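Local coordinates for OsmC-like protein (Jannaschia sp., PDB 3CJE) that probably protects the cell by reducing organic hydroperoxides, and assembles from two copies of the chain, at residues 66-71 against 94-100; 14-20 against 32-38; 75-79 against 91-95. All coordinates share one frame. Residue numbers count along the deposited sequence, not the author numbering.

Contact 1. Residues 66-71 against 94-100; sequences FIAGLT and VECRVVW
One regular helical turn and a half, residues 66-71 of helix 62-81, lies across the extended strand segment 94-100. The short axes approach to 9.2 Å and their N-to-C directions make an angle of 139°. The register follows from two CA-CA pairs, Ile67 with Val98 at 7.5 Å and Thr71 with Cys96 at 6.5 Å. Every second strand residue, Val94, Cys96, Val98 and Trp100, directs CB toward the helix, which answers with Phe66, Ile67, Leu70 and Thr71.

Ile67, fully trans (chi1 and chi2 both t), reaches down to the strand: its CD1 lies 3.8 Å from Val98 CG2 and 3.7 Å from the carbonyl O of Cys96, while its CG1 sits 3.8 Å from Cys96 SG. Cys96, in the given one of two conformers, has chi1 t and also meets Leu70 CD2 at 4.0 Å from SG; Leu70 is a tp rotamer. Phe66 (chi1 t) brings CE2 within 3.8 Å of CZ2 at the edge of the Trp100 indole, whose chi1 is m. Beyond the pair, Trp100 NE1 is hydrogen-bonded to Thr147 of the second subunit, tying this end to the dimer interface.

Thr71 adopts the m rotamer, so OG1 folds back onto Ile67 O (2.8 Å) and CG2 is left 4.0 Å from Val94 CG1; OG1 is also 3.4 Å from Cys96 CB. This is helix-on-sheet packing near the centre of the chain, in the alpha+beta fold of the OsmC family. With the threonine hydroxyl satisfied inside its own helix, the contact rests on apolar packing in a fully buried layer.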
# COMPACT_ATOMS: atom_id res chain seq x y z
N PHE A 66 -0.75 1.46 4.01
CA PHE A 66 -1.13 1.48 2.59
C PHE A 66 -1.50 2.90 2.11
O PHE A 66 -0.99 3.38 1.11
CB PHE A 66 -2.31 0.55 2.33
CG PHE A 66 -2.88 0.70 0.97
CD1 PHE A 66 -2.20 0.23 -0.15
CD2 PHE A 66 -4.07 1.40 0.77
CE1 PHE A 66 -2.75 0.41 -1.43
CE2 PHE A 66 -4.61 1.57 -0.53
CZ PHE A 66 -3.92 1.09 -1.60
N ILE A 67 -2.43 3.55 2.81
CA ILE A 67 -2.91 4.86 2.34
C ILE A 67 -1.81 5.93 2.42
O ILE A 67 -1.71 6.79 1.55
CB ILE A 67 -4.22 5.31 3.00
CG1 ILE A 67 -4.89 6.42 2.16
CG2 ILE A 67 -4.05 5.68 4.46
CD1 ILE A 67 -6.30 6.80 2.59
N ALA A 68 -0.96 5.84 3.46
CA ALA A 68 0.21 6.72 3.57
C ALA A 68 1.17 6.49 2.39
O ALA A 68 1.67 7.44 1.80
CB ALA A 68 0.94 6.53 4.89
N GLY A 69 1.41 5.24 2.05
CA GLY A 69 2.24 4.89 0.90
C GLY A 69 1.71 5.46 -0.39
O GLY A 69 2.44 6.04 -1.18
N LEU A 70 0.41 5.30 -0.61
CA LEU A 70 -0.21 5.80 -1.85
C LEU A 70 -0.09 7.30 -1.92
O LEU A 70 0.34 7.84 -2.92
CB LEU A 70 -1.66 5.38 -1.87
CG LEU A 70 -2.44 5.92 -3.07
CD1 LEU A 70 -1.81 5.58 -4.47
CD2 LEU A 70 -3.90 5.48 -2.96
N THR A 71 -0.43 7.99 -0.82
CA THR A 71 -0.40 9.46 -0.78
C THR A 71 1.04 9.95 -0.98
O THR A 71 1.31 10.88 -1.76
CB THR A 71 -1.02 9.98 0.52
OG1 THR A 71 -2.32 9.38 0.68
CG2 THR A 71 -1.14 11.50 0.51
N VAL A 94 -1.91 17.05 -0.48
CA VAL A 94 -2.65 16.00 -1.16
C VAL A 94 -3.55 15.31 -0.18
O VAL A 94 -3.07 14.87 0.88
CB VAL A 94 -1.73 14.98 -1.86
CG1 VAL A 94 -2.53 13.77 -2.45
CG2 VAL A 94 -0.89 15.71 -2.94
N GLU A 95 -4.83 15.21 -0.52
CA GLU A 95 -5.84 14.58 0.35
C GLU A 95 -6.32 13.32 -0.36
O GLU A 95 -6.69 13.37 -1.53
CB GLU A 95 -7.03 15.53 0.56
CG GLU A 95 -6.65 16.91 1.17
CD GLU A 95 -7.82 17.98 1.27
OE1 GLU A 95 -8.31 18.53 0.24
OE2 GLU A 95 -8.20 18.30 2.43
N CYS A 96 -6.30 12.19 0.32
CA CYS A 96 -6.67 10.91 -0.27
C CYS A 96 -7.72 10.24 0.63
O CYS A 96 -7.58 10.24 1.87
CB CYS A 96 -5.44 10.02 -0.38
SG CYS A 96 -5.78 8.35 -0.95
N ARG A 97 -8.76 9.69 0.00
CA ARG A 97 -9.80 8.96 0.70
C ARG A 97 -10.00 7.64 0.00
O ARG A 97 -10.17 7.59 -1.24
CB ARG A 97 -11.13 9.74 0.72
CG ARG A 97 -12.22 9.01 1.45
CD ARG A 97 -13.43 9.95 1.57
NE ARG A 97 -14.54 9.35 2.26
CZ ARG A 97 -15.56 8.74 1.66
NH1 ARG A 97 -15.62 8.62 0.33
NH2 ARG A 97 -16.53 8.24 2.42
N VAL A 98 -9.92 6.56 0.76
CA VAL A 98 -10.12 5.23 0.22
C VAL A 98 -11.23 4.53 1.03
O VAL A 98 -11.23 4.57 2.26
CB VAL A 98 -8.83 4.38 0.23
CG1 VAL A 98 -9.06 3.01 -0.46
CG2 VAL A 98 -7.67 5.14 -0.49
N VAL A 99 -12.15 3.89 0.32
CA VAL A 99 -13.28 3.18 0.88
C VAL A 99 -13.23 1.74 0.40
O VAL A 99 -13.11 1.48 -0.79
CB VAL A 99 -14.64 3.80 0.50
CG1 VAL A 99 -15.79 3.04 1.20
CG2 VAL A 99 -14.64 5.29 0.83
N TRP A 100 -13.35 0.81 1.36
CA TRP A 100 -13.53 -0.59 1.09
C TRP A 100 -14.83 -1.06 1.72
O TRP A 100 -15.38 -0.40 2.58
CB TRP A 100 -12.42 -1.43 1.74
CG TRP A 100 -11.01 -1.21 1.26
CD1 TRP A 100 -10.36 -1.90 0.26
CD2 TRP A 100 -10.07 -0.27 1.76
NE1 TRP A 100 -9.08 -1.44 0.13
CE2 TRP A 100 -8.87 -0.43 1.01
CE3 TRP A 100 -10.12 0.73 2.76
CZ2 TRP A 100 -7.71 0.31 1.29
CZ3 TRP A 100 -9.00 1.50 2.99
CH2 TRP A 100 -7.79 1.28 2.26

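Contact 2. Residues 14-20 against 32-38; sequences EVVFTCN and DVAMVKP
A beta hairpin interrupted by a classic beta bulge joins strand 13-24 to strand 28-37. The segments run antiparallel, their short axes 4.6 Å apart at closest and at 153°. Asn20 with Asp32, Thr18 with Ala34 and Val16 with Lys37 are hydrogen-bonded pairs (CA-CA 5.1, 5.2 and 4.9 Å); Cys19 with Val33 and Phe17 with Met35 are non-hydrogen-bonded pairs (4.3 and 4.5 Å).

Asn20 N bonds to Asp32 O at 2.9 Å and Thr18 N to Ala34 O at 2.9 Å; the reverse bonds, from Asp32 N and Ala34 N, have the same length. At the bulge Val36 and Lys37 together face Val16, with Val36 at phi/psi -104/-43. Val16 O accepts Val36 N at 2.8 Å and, weakly, Lys37 N at 3.3 Å; Val16 N gives to Lys37 O at 2.9 Å. A cis peptide then leads into Pro38. The alternate residues bond outward: Val15, Phe17 and Cys19 to strand 93-105, Val33 and Met35 to strand 41-47.

Phe17, Cys19, Val33 and Met35 share one face, where helix 62-81 packs on Phe17, Cys19 and Val33. The Phe17 ring (chi1 m) receives selenomethionine Met35 in a CH-pi contact, CB 3.9 Å from the ring centroid, with SE obliquely at 4.8 Å. On the other face an all-trans tail beyond chi1 takes Lys37 NZ to Glu14 OE1, a 3.2 Å salt bridge; Glu14 is also paired with Lys114, and Asp32 with Arg42. There too, a water bridges the strands, 2.8 Å from Thr18 OG1 (chi1 p) and donating to Asp32 O at 2.9 Å.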
# COMPACT_ATOMS: atom_id res chain seq x y z
N GLU A 14 -18.62 -0.52 5.55
CA GLU A 14 -17.45 0.15 5.00
C GLU A 14 -16.30 0.27 5.98
O GLU A 14 -16.48 0.47 7.19
CB GLU A 14 -17.82 1.56 4.54
CG GLU A 14 -18.75 1.59 3.35
CD GLU A 14 -19.03 3.01 2.85
OE1 GLU A 14 -18.76 4.00 3.58
OE2 GLU A 14 -19.51 3.07 1.70
N VAL A 15 -15.10 0.26 5.40
CA VAL A 15 -13.89 0.68 6.07
C VAL A 15 -13.41 1.90 5.27
O VAL A 15 -13.33 1.83 4.04
CB VAL A 15 -12.80 -0.44 6.14
CG1 VAL A 15 -11.45 0.17 6.66
CG2 VAL A 15 -13.28 -1.63 7.00
N VAL A 16 -13.14 3.02 5.95
CA VAL A 16 -12.83 4.30 5.28
C VAL A 16 -11.59 4.84 5.95
O VAL A 16 -11.55 5.00 7.15
CB VAL A 16 -13.96 5.35 5.38
CG1 VAL A 16 -13.55 6.64 4.71
CG2 VAL A 16 -15.27 4.79 4.77
N PHE A 17 -10.56 5.11 5.14
CA PHE A 17 -9.38 5.83 5.58
C PHE A 17 -9.20 7.09 4.76
O PHE A 17 -9.52 7.14 3.57
CB PHE A 17 -8.11 4.97 5.42
CG PHE A 17 -7.87 4.01 6.55
CD1 PHE A 17 -8.63 2.87 6.68
CD2 PHE A 17 -6.88 4.25 7.51
CE1 PHE A 17 -8.38 1.97 7.75
CE2 PHE A 17 -6.64 3.31 8.55
CZ PHE A 17 -7.39 2.21 8.66
N THR A 18 -8.66 8.10 5.43
CA THR A 18 -8.21 9.29 4.76
C THR A 18 -6.74 9.59 5.08
O THR A 18 -6.21 9.13 6.09
CB THR A 18 -9.04 10.50 5.15
OG1 THR A 18 -8.93 10.78 6.57
CG2 THR A 18 -10.53 10.27 4.78
N CYS A 19 -6.13 10.41 4.24
CA CYS A 19 -4.76 10.86 4.48
C CYS A 19 -4.65 12.25 3.95
O CYS A 19 -5.01 12.51 2.81
CB CYS A 19 -3.80 9.96 3.77
SG CYS A 19 -2.05 10.37 4.08
N ASN A 20 -4.18 13.15 4.80
CA ASN A 20 -3.84 14.49 4.39
C ASN A 20 -2.33 14.62 4.45
O ASN A 20 -1.73 14.53 5.51
CB ASN A 20 -4.44 15.58 5.22
CG ASN A 20 -4.13 16.95 4.59
OD1 ASN A 20 -4.50 17.19 3.43
ND2 ASN A 20 -3.34 17.77 5.26
N ASP A 32 -0.88 12.68 7.59
CA ASP A 32 -1.85 12.60 8.67
C ASP A 32 -2.95 11.64 8.24
O ASP A 32 -3.85 11.99 7.49
CB ASP A 32 -2.43 13.99 8.92
CG ASP A 32 -3.53 14.02 9.98
OD1 ASP A 32 -3.77 13.00 10.74
OD2 ASP A 32 -4.20 15.10 10.01
N VAL A 33 -2.84 10.39 8.70
CA VAL A 33 -3.79 9.33 8.34
C VAL A 33 -4.86 9.20 9.38
O VAL A 33 -4.60 9.34 10.60
CB VAL A 33 -3.06 7.96 8.17
CG1 VAL A 33 -4.04 6.83 7.84
CG2 VAL A 33 -1.96 8.06 7.12
N ALA A 34 -6.10 9.02 8.94
CA ALA A 34 -7.17 8.71 9.85
C ALA A 34 -7.97 7.51 9.38
O ALA A 34 -8.31 7.42 8.19
CB ALA A 34 -8.13 9.89 9.98
N MSE A 35 -8.29 6.58 10.28
CA MSE A 35 -9.40 5.67 10.04
C MSE A 35 -10.64 6.46 10.43
O MSE A 35 -10.70 7.06 11.51
CB MSE A 35 -9.33 4.39 10.88
CG MSE A 35 -10.38 3.40 10.47
SE MSE A 35 -10.25 1.65 11.36
CE MSE A 35 -10.04 2.27 13.19
N VAL A 36 -11.62 6.48 9.53
CA VAL A 36 -12.88 7.19 9.72
C VAL A 36 -14.00 6.21 10.05
O VAL A 36 -14.81 6.46 10.96
CB VAL A 36 -13.23 8.05 8.47
CG1 VAL A 36 -14.55 8.76 8.72
CG2 VAL A 36 -12.10 9.06 8.20
N LYS A 37 -14.04 5.09 9.34
CA LYS A 37 -14.93 3.98 9.65
C LYS A 37 -14.11 2.71 9.64
O LYS A 37 -13.22 2.57 8.81
CB LYS A 37 -16.05 3.86 8.61
CG LYS A 37 -16.90 5.07 8.42
CD LYS A 37 -17.96 4.73 7.34
CE LYS A 37 -18.83 5.89 6.90
NZ LYS A 37 -20.03 5.37 6.15
N PRO A 38 -14.43 1.74 10.52
CA PRO A 38 -15.59 1.70 11.45
C PRO A 38 -15.55 2.62 12.69
O PRO A 38 -16.60 2.88 13.29
CB PRO A 38 -15.60 0.25 11.93
CG PRO A 38 -14.79 -0.50 11.04
CD PRO A 38 -13.76 0.43 10.49
O HOH W 1 -6.70 12.26 7.30

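Contact 3. Residues 75-79 against 91-95; sequences MTQIR and DLDVE. With GOL (glycerol), chain D.
Helix-on-sheet packing continues where the C-terminal part of helix 62-81, residues 75-79, covers the start of strand 93-105. The helical segment is regular, with Arg79 N bonded to Met75 O at 3.0 Å. Across from it Asp91 has a left-handed backbone (51/48), Leu92 turns into an extended conformation (-51/132), and the strand proper begins at Asp93. The nearest CA atoms are those of Met75 and Val94, 7.0 Å apart.

Leu92, with the most surface buried, points toward the helix as a tp rotamer. Its CD2 is the common meeting point: Arg79 CG lies 3.7 Å from it, Ile78 CG2 4.1 Å, and the carbonyl O of Met75 4.0 Å. Met75, a selenomethionine, leaves the helix sideways, but its m, t, p rotamer brings the side chain to the strand: CG lies 3.5 Å from Val94 CG2, and the terminal CE meets Leu92 CD2 at 4.1 Å. Val94 (chi1 t) completes the trio, its CG2 also 4.4 Å from Ile78 CD1. Farther out, Ile120 of strand 108-121 packs on Ile78 and Leu31 of strand 28-37 on Met75, so the cluster sits within the layer between helix and sheet.

Arg79 gives the contact a polar side. NH1 is hydrogen-bonded to Arg28 O and Asn29 OD1 and NH2 to Val24 O, which fastens this part of the helix to the strand ends that flank the hairpin turn. A glycerol, probably from the crystallisation liquor, spans the remaining gap: Arg79 NE donates to its O3 at 3.0 Å, and Leu92 N donates to its O1, likewise at 3.0 Å.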
# COMPACT_ATOMS: atom_id res chain seq x y z
N MSE A 75 2.66 12.22 -4.06
CA MSE A 75 3.36 13.46 -3.70
C MSE A 75 4.80 13.47 -4.17
O MSE A 75 5.29 14.49 -4.69
CB MSE A 75 3.27 13.67 -2.18
CG MSE A 75 1.91 13.98 -1.72
SE MSE A 75 1.86 14.15 0.21
CE MSE A 75 2.68 15.91 0.30
N THR A 76 5.49 12.35 -4.00
CA THR A 76 6.87 12.24 -4.43
C THR A 76 7.00 12.49 -5.93
O THR A 76 7.89 13.23 -6.36
CB THR A 76 7.47 10.89 -3.99
OG1 THR A 76 7.50 10.86 -2.55
CG2 THR A 76 8.90 10.73 -4.52
N GLN A 77 6.11 11.91 -6.74
CA GLN A 77 6.21 12.10 -8.20
C GLN A 77 5.92 13.56 -8.58
O GLN A 77 6.57 14.12 -9.46
CB GLN A 77 5.24 11.18 -8.94
CG GLN A 77 5.23 9.72 -8.54
CD GLN A 77 6.56 9.13 -8.65
OE1 GLN A 77 7.27 9.39 -9.63
NE2 GLN A 77 6.93 8.33 -7.65
N ILE A 78 4.90 14.17 -7.95
CA ILE A 78 4.63 15.59 -8.17
C ILE A 78 5.87 16.44 -7.92
O ILE A 78 6.27 17.29 -8.73
CB ILE A 78 3.45 16.07 -7.34
CG1 ILE A 78 2.15 15.41 -7.82
CG2 ILE A 78 3.31 17.60 -7.39
CD1 ILE A 78 0.96 15.62 -6.88
N ARG A 79 6.51 16.20 -6.77
CA ARG A 79 7.68 16.96 -6.38
C ARG A 79 8.89 16.69 -7.27
O ARG A 79 9.60 17.63 -7.61
CB ARG A 79 8.00 16.72 -4.91
CG ARG A 79 6.90 17.17 -3.96
CD ARG A 79 7.21 16.84 -2.51
NE ARG A 79 8.11 17.84 -1.95
CZ ARG A 79 8.52 17.86 -0.68
NH1 ARG A 79 8.14 16.96 0.15
NH2 ARG A 79 9.27 18.83 -0.28
N ASP A 91 4.00 24.52 -0.99
CA ASP A 91 3.17 24.01 0.11
C ASP A 91 2.17 22.94 -0.39
O ASP A 91 0.95 22.98 -0.12
CB ASP A 91 2.41 25.17 0.75
CG ASP A 91 3.35 26.13 1.49
OD1 ASP A 91 4.44 25.69 1.92
OD2 ASP A 91 2.98 27.31 1.63
N LEU A 92 2.70 22.01 -1.15
CA LEU A 92 1.91 20.93 -1.70
C LEU A 92 1.08 20.24 -0.61
O LEU A 92 1.62 19.89 0.47
CB LEU A 92 2.82 19.91 -2.37
CG LEU A 92 2.16 18.66 -2.92
CD1 LEU A 92 1.14 18.93 -4.10
CD2 LEU A 92 3.29 17.65 -3.34
N ASP A 93 -0.20 20.04 -0.89
CA ASP A 93 -1.09 19.27 -0.03
C ASP A 93 -1.88 18.31 -0.90
O ASP A 93 -2.42 18.70 -1.95
CB ASP A 93 -2.06 20.16 0.71
CG ASP A 93 -2.82 19.42 1.79
OD1 ASP A 93 -3.65 18.54 1.46
OD2 ASP A 93 -2.54 19.71 2.97
N VAL A 94 -1.91 17.05 -0.48
CA VAL A 94 -2.65 16.00 -1.16
C VAL A 94 -3.55 15.31 -0.18
O VAL A 94 -3.07 14.87 0.88
CB VAL A 94 -1.73 14.98 -1.86
CG1 VAL A 94 -2.53 13.77 -2.45
CG2 VAL A 94 -0.89 15.71 -2.94
N GLU A 95 -4.83 15.21 -0.52
CA GLU A 95 -5.84 14.58 0.35
C GLU A 95 -6.32 13.32 -0.36
O GLU A 95 -6.69 13.37 -1.53
CB GLU A 95 -7.03 15.53 0.56
CG GLU A 95 -6.65 16.91 1.17
CD GLU A 95 -7.82 17.98 1.27
OE1 GLU A 95 -8.31 18.53 0.24
OE2 GLU A 95 -8.20 18.30 2.43
C1 GOL D . 6.37 21.03 -2.51
O1 GOL D . 5.68 21.88 -1.64
C2 GOL D . 7.21 21.84 -3.51
O2 GOL D . 8.22 22.53 -2.79
C3 GOL D . 7.84 20.90 -4.51
O3 GOL D . 8.76 20.03 -3.84

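Overall arrangement
Contact 2 comes first along the chain, forming the N-terminal hairpin; contacts 1 and 3 follow, both between helix 62-81 and strand 93-105 and sharing Val94 and Glu95. Their centres are 13 Å apart, contact 1 lying about 4 Å from the centre of the chain and contact 3 toward the helix's C-terminal end. Contact 2 is centred 8 Å from contact 1 and 19 Å from contact 3. Strand 13-24 neighbours strand 93-105 in the five-stranded antiparallel sheet, so the hairpin extends the surface on which the helix rests. The three contacts thus build the sheet and its helical cover, and all three reach the second subunit, contact 2 through a single residue.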